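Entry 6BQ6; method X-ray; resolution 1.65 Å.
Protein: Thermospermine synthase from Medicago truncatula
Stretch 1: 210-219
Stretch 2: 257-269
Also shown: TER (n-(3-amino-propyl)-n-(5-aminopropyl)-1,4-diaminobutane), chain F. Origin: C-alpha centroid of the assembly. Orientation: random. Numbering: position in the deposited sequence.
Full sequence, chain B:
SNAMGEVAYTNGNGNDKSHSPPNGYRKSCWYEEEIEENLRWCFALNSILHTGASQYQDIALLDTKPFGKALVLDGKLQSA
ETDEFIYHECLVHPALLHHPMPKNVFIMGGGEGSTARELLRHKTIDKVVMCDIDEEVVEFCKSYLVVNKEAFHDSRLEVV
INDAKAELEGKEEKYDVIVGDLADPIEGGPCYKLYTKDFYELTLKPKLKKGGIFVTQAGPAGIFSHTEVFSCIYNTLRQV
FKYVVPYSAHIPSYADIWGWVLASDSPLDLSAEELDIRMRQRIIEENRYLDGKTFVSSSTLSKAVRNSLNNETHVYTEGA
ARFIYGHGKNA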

# COMPACT_ATOMS: atom_id res chain seq x y z
N LYS B 210 49.43 12.93 6.26
CA LYS B 210 49.46 14.36 6.55
C LYS B 210 48.51 15.08 5.60
O LYS B 210 48.59 14.88 4.40
CB LYS B 210 50.88 14.89 6.35
CG LYS B 210 51.05 16.39 6.41
CD LYS B 210 50.56 17.00 7.71
CE LYS B 210 50.69 18.53 7.62
NZ LYS B 210 50.41 19.09 8.93
N GLY B 211 47.61 15.90 6.12
CA GLY B 211 46.63 16.55 5.26
C GLY B 211 45.43 15.67 4.93
O GLY B 211 44.60 16.03 4.07
N GLY B 212 45.32 14.52 5.61
CA GLY B 212 44.33 13.52 5.24
C GLY B 212 42.95 14.03 5.52
O GLY B 212 42.77 14.82 6.46
N ILE B 213 41.99 13.56 4.73
CA ILE B 213 40.60 13.99 4.90
C ILE B 213 39.75 12.74 5.02
O ILE B 213 39.92 11.81 4.25
CB ILE B 213 40.10 14.87 3.74
CG1 ILE B 213 40.94 16.17 3.67
CG2 ILE B 213 38.61 15.18 3.96
CD1 ILE B 213 40.69 17.03 2.46
N PHE B 214 38.88 12.69 6.03
CA PHE B 214 37.88 11.65 6.17
C PHE B 214 36.55 12.26 5.64
O PHE B 214 36.22 13.43 5.95
CB PHE B 214 37.74 11.23 7.62
CG PHE B 214 36.67 10.20 7.86
CD1 PHE B 214 36.70 8.94 7.23
CD2 PHE B 214 35.55 10.50 8.71
CE1 PHE B 214 35.71 7.99 7.45
CE2 PHE B 214 34.56 9.54 8.89
CZ PHE B 214 34.63 8.28 8.29
N VAL B 215 35.77 11.45 4.95
CA VAL B 215 34.38 11.81 4.65
C VAL B 215 33.52 10.57 4.90
O VAL B 215 33.92 9.44 4.55
CB VAL B 215 34.17 12.36 3.22
CG1 VAL B 215 34.66 11.39 2.16
CG2 VAL B 215 32.72 12.76 2.97
N THR B 216 32.35 10.77 5.49
CA THR B 216 31.39 9.70 5.61
C THR B 216 30.04 10.19 5.12
O THR B 216 29.63 11.32 5.42
CB THR B 216 31.30 9.13 7.07
OG1 THR B 216 30.38 8.04 7.07
CG2 THR B 216 30.88 10.18 8.07
N GLN B 217 29.27 9.28 4.53
CA GLN B 217 27.85 9.47 4.45
C GLN B 217 27.29 9.54 5.89
O GLN B 217 27.80 8.91 6.82
CB GLN B 217 27.19 8.42 3.61
CG GLN B 217 26.90 7.08 4.28
CD GLN B 217 25.58 7.09 5.03
OE1 GLN B 217 24.70 7.89 4.73
NE2 GLN B 217 25.48 6.29 6.06
N ALA B 218 26.26 10.35 6.07
CA ALA B 218 25.80 10.65 7.44
C ALA B 218 24.27 10.66 7.58
O ALA B 218 23.74 11.31 8.47
CB ALA B 218 26.44 11.92 7.89
N GLY B 219 23.60 9.87 6.76
CA GLY B 219 22.21 9.60 6.88
C GLY B 219 21.31 10.70 6.43
O GLY B 219 21.74 11.68 5.82
N ILE B 257 16.47 14.89 2.09
CA ILE B 257 17.78 15.47 2.03
C ILE B 257 18.70 14.39 2.66
O ILE B 257 18.35 13.79 3.67
CB ILE B 257 17.85 16.77 2.84
CG1 ILE B 257 16.85 17.80 2.32
CG2 ILE B 257 19.23 17.35 2.81
CD1 ILE B 257 17.10 18.22 0.90
N TRP B 258 19.84 14.15 2.06
CA TRP B 258 20.85 13.29 2.61
C TRP B 258 22.09 14.08 3.05
O TRP B 258 22.40 15.15 2.49
CB TRP B 258 21.26 12.24 1.55
CG TRP B 258 21.63 10.97 2.19
CD1 TRP B 258 22.89 10.47 2.46
CD2 TRP B 258 20.71 10.07 2.78
NE1 TRP B 258 22.77 9.29 3.15
CE2 TRP B 258 21.45 9.03 3.38
CE3 TRP B 258 19.31 10.04 2.89
CZ2 TRP B 258 20.82 7.95 4.03
CZ3 TRP B 258 18.71 8.99 3.60
CH2 TRP B 258 19.46 7.99 4.14
N GLY B 259 22.85 13.52 4.00
CA GLY B 259 23.99 14.23 4.52
C GLY B 259 25.31 13.49 4.41
O GLY B 259 25.34 12.26 4.29
N TRP B 260 26.35 14.28 4.51
CA TRP B 260 27.74 13.81 4.57
C TRP B 260 28.49 14.71 5.48
O TRP B 260 28.10 15.87 5.74
CB TRP B 260 28.40 13.86 3.17
CG TRP B 260 27.64 13.12 2.14
CD1 TRP B 260 27.79 11.79 1.75
CD2 TRP B 260 26.59 13.63 1.31
NE1 TRP B 260 26.91 11.47 0.78
CE2 TRP B 260 26.12 12.56 0.52
CE3 TRP B 260 25.96 14.88 1.19
CZ2 TRP B 260 25.08 12.71 -0.37
CZ3 TRP B 260 24.94 14.99 0.30
CH2 TRP B 260 24.49 13.92 -0.45
N VAL B 261 29.60 14.21 6.00
CA VAL B 261 30.46 15.03 6.83
C VAL B 261 31.91 14.84 6.42
O VAL B 261 32.40 13.70 6.41
CB VAL B 261 30.30 14.68 8.31
CG1 VAL B 261 31.16 15.59 9.19
CG2 VAL B 261 28.83 14.73 8.77
N LEU B 262 32.60 15.97 6.15
CA LEU B 262 34.06 16.03 6.02
C LEU B 262 34.73 16.27 7.35
O LEU B 262 34.24 17.06 8.16
CB LEU B 262 34.52 17.20 5.16
CG LEU B 262 33.98 17.33 3.78
CD1 LEU B 262 34.56 18.53 3.10
CD2 LEU B 262 34.31 16.08 3.00
N ALA B 263 35.86 15.63 7.58
CA ALA B 263 36.63 15.83 8.80
C ALA B 263 38.12 15.78 8.48
O ALA B 263 38.58 14.95 7.70
CB ALA B 263 36.26 14.79 9.85
N SER B 264 38.88 16.69 9.06
CA SER B 264 40.33 16.74 8.82
C SER B 264 41.00 17.50 9.97
O SER B 264 40.39 18.30 10.67
CB SER B 264 40.64 17.42 7.49
OG SER B 264 42.03 17.42 7.13
N ASP B 265 42.27 17.27 10.13
CA ASP B 265 43.06 18.12 11.01
C ASP B 265 43.74 19.28 10.28
O ASP B 265 44.40 20.12 10.91
CB ASP B 265 44.05 17.24 11.79
CG ASP B 265 43.37 16.54 12.98
OD1 ASP B 265 42.32 17.01 13.50
OD2 ASP B 265 43.93 15.55 13.48
N SER B 266 43.57 19.35 8.96
CA SER B 266 43.96 20.48 8.19
C SER B 266 42.70 21.21 7.73
O SER B 266 41.62 20.61 7.61
CB SER B 266 44.77 20.07 6.99
OG SER B 266 45.97 19.49 7.49
N PRO B 267 42.83 22.51 7.47
CA PRO B 267 41.60 23.29 7.17
C PRO B 267 40.81 22.82 5.95
O PRO B 267 41.37 22.23 5.02
CB PRO B 267 42.14 24.70 6.94
CG PRO B 267 43.36 24.75 7.78
CD PRO B 267 43.99 23.40 7.58
N LEU B 268 39.50 23.08 6.00
CA LEU B 268 38.58 22.71 4.91
C LEU B 268 37.78 23.96 4.53
O LEU B 268 36.63 24.12 4.91
CB LEU B 268 37.65 21.61 5.38
CG LEU B 268 38.26 20.27 5.78
CD1 LEU B 268 37.28 19.50 6.65
CD2 LEU B 268 38.61 19.49 4.53
N ASP B 269 38.40 24.83 3.77
CA ASP B 269 37.87 26.17 3.56
C ASP B 269 38.35 26.61 2.20
O ASP B 269 39.44 27.15 2.05
CB ASP B 269 38.35 27.15 4.64
CG ASP B 269 39.88 27.40 4.59
OD1 ASP B 269 40.65 26.49 4.16
OD2 ASP B 269 40.33 28.52 4.97
N1 TER F . 26.27 -0.62 2.02
C2 TER F . 26.67 0.36 1.04
C3 TER F . 26.48 1.76 1.59
C4 TER F . 25.03 2.15 1.77
N5 TER F . 24.91 3.57 2.04
C6 TER F . 24.05 4.39 1.23
C7 TER F . 23.39 5.48 2.07
C8 TER F . 22.12 5.94 1.37
N9 TER F . 20.97 5.15 1.74
C10 TER F . 19.70 5.46 1.12
C11 TER F . 18.49 5.14 1.96
C12 TER F . 17.29 5.83 1.32
C13 TER F . 15.95 5.33 1.85
N14 TER F . 16.00 5.08 3.28
O HOH W 1 47.74 19.06 9.52
O HOH W 2 43.96 15.33 8.79

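Two antiparallel strands zip together here, and the residues covering most surface, Gly219, Val261 and Trp258, mark how the pairing is built. Val261 sits in the regular part. Its backbone forms a reciprocal pair with Thr216: Thr216 N donates to Val261 O (3.1 Å), and Val261 N to Thr216 O (2.9 Å). Two residues along, Phe214 and Ala263 repeat the pattern, with both N-to-O distances, Phe214 N to Ala263 O and Ala263 N to Phe214 O, at 2.8 Å. The side chain of Val261 packs its CG2 3.8 Å from Ala218 CB.

Gly219 works where the regular ladder ends. Its O accepts from Gly259 N at 2.8 Å, while Gly259 O receives Ala218 N, also at 2.8 Å. The positive phi of Gly219 favours glycine, and its backbone lies over one face of the Trp258 ring, with Gly219 C 3.5 Å from Trp258 CE2. The thermospermine ligand lies over the opposite face, at its C10.

At the edge of that ring, Trp258 NE1 donates to Gln217 OE1 (2.9 Å). The same OE1 accepts from Gly219 N at 3.0 Å, so one amide oxygen ties the indole to the strand whose backbone it packs against. The pattern is economical: the backbone pairs follow the register, and one side-chain oxygen takes a hydrogen from the indole and another from the backbone, at the edge of a ring whose face meets the ligand.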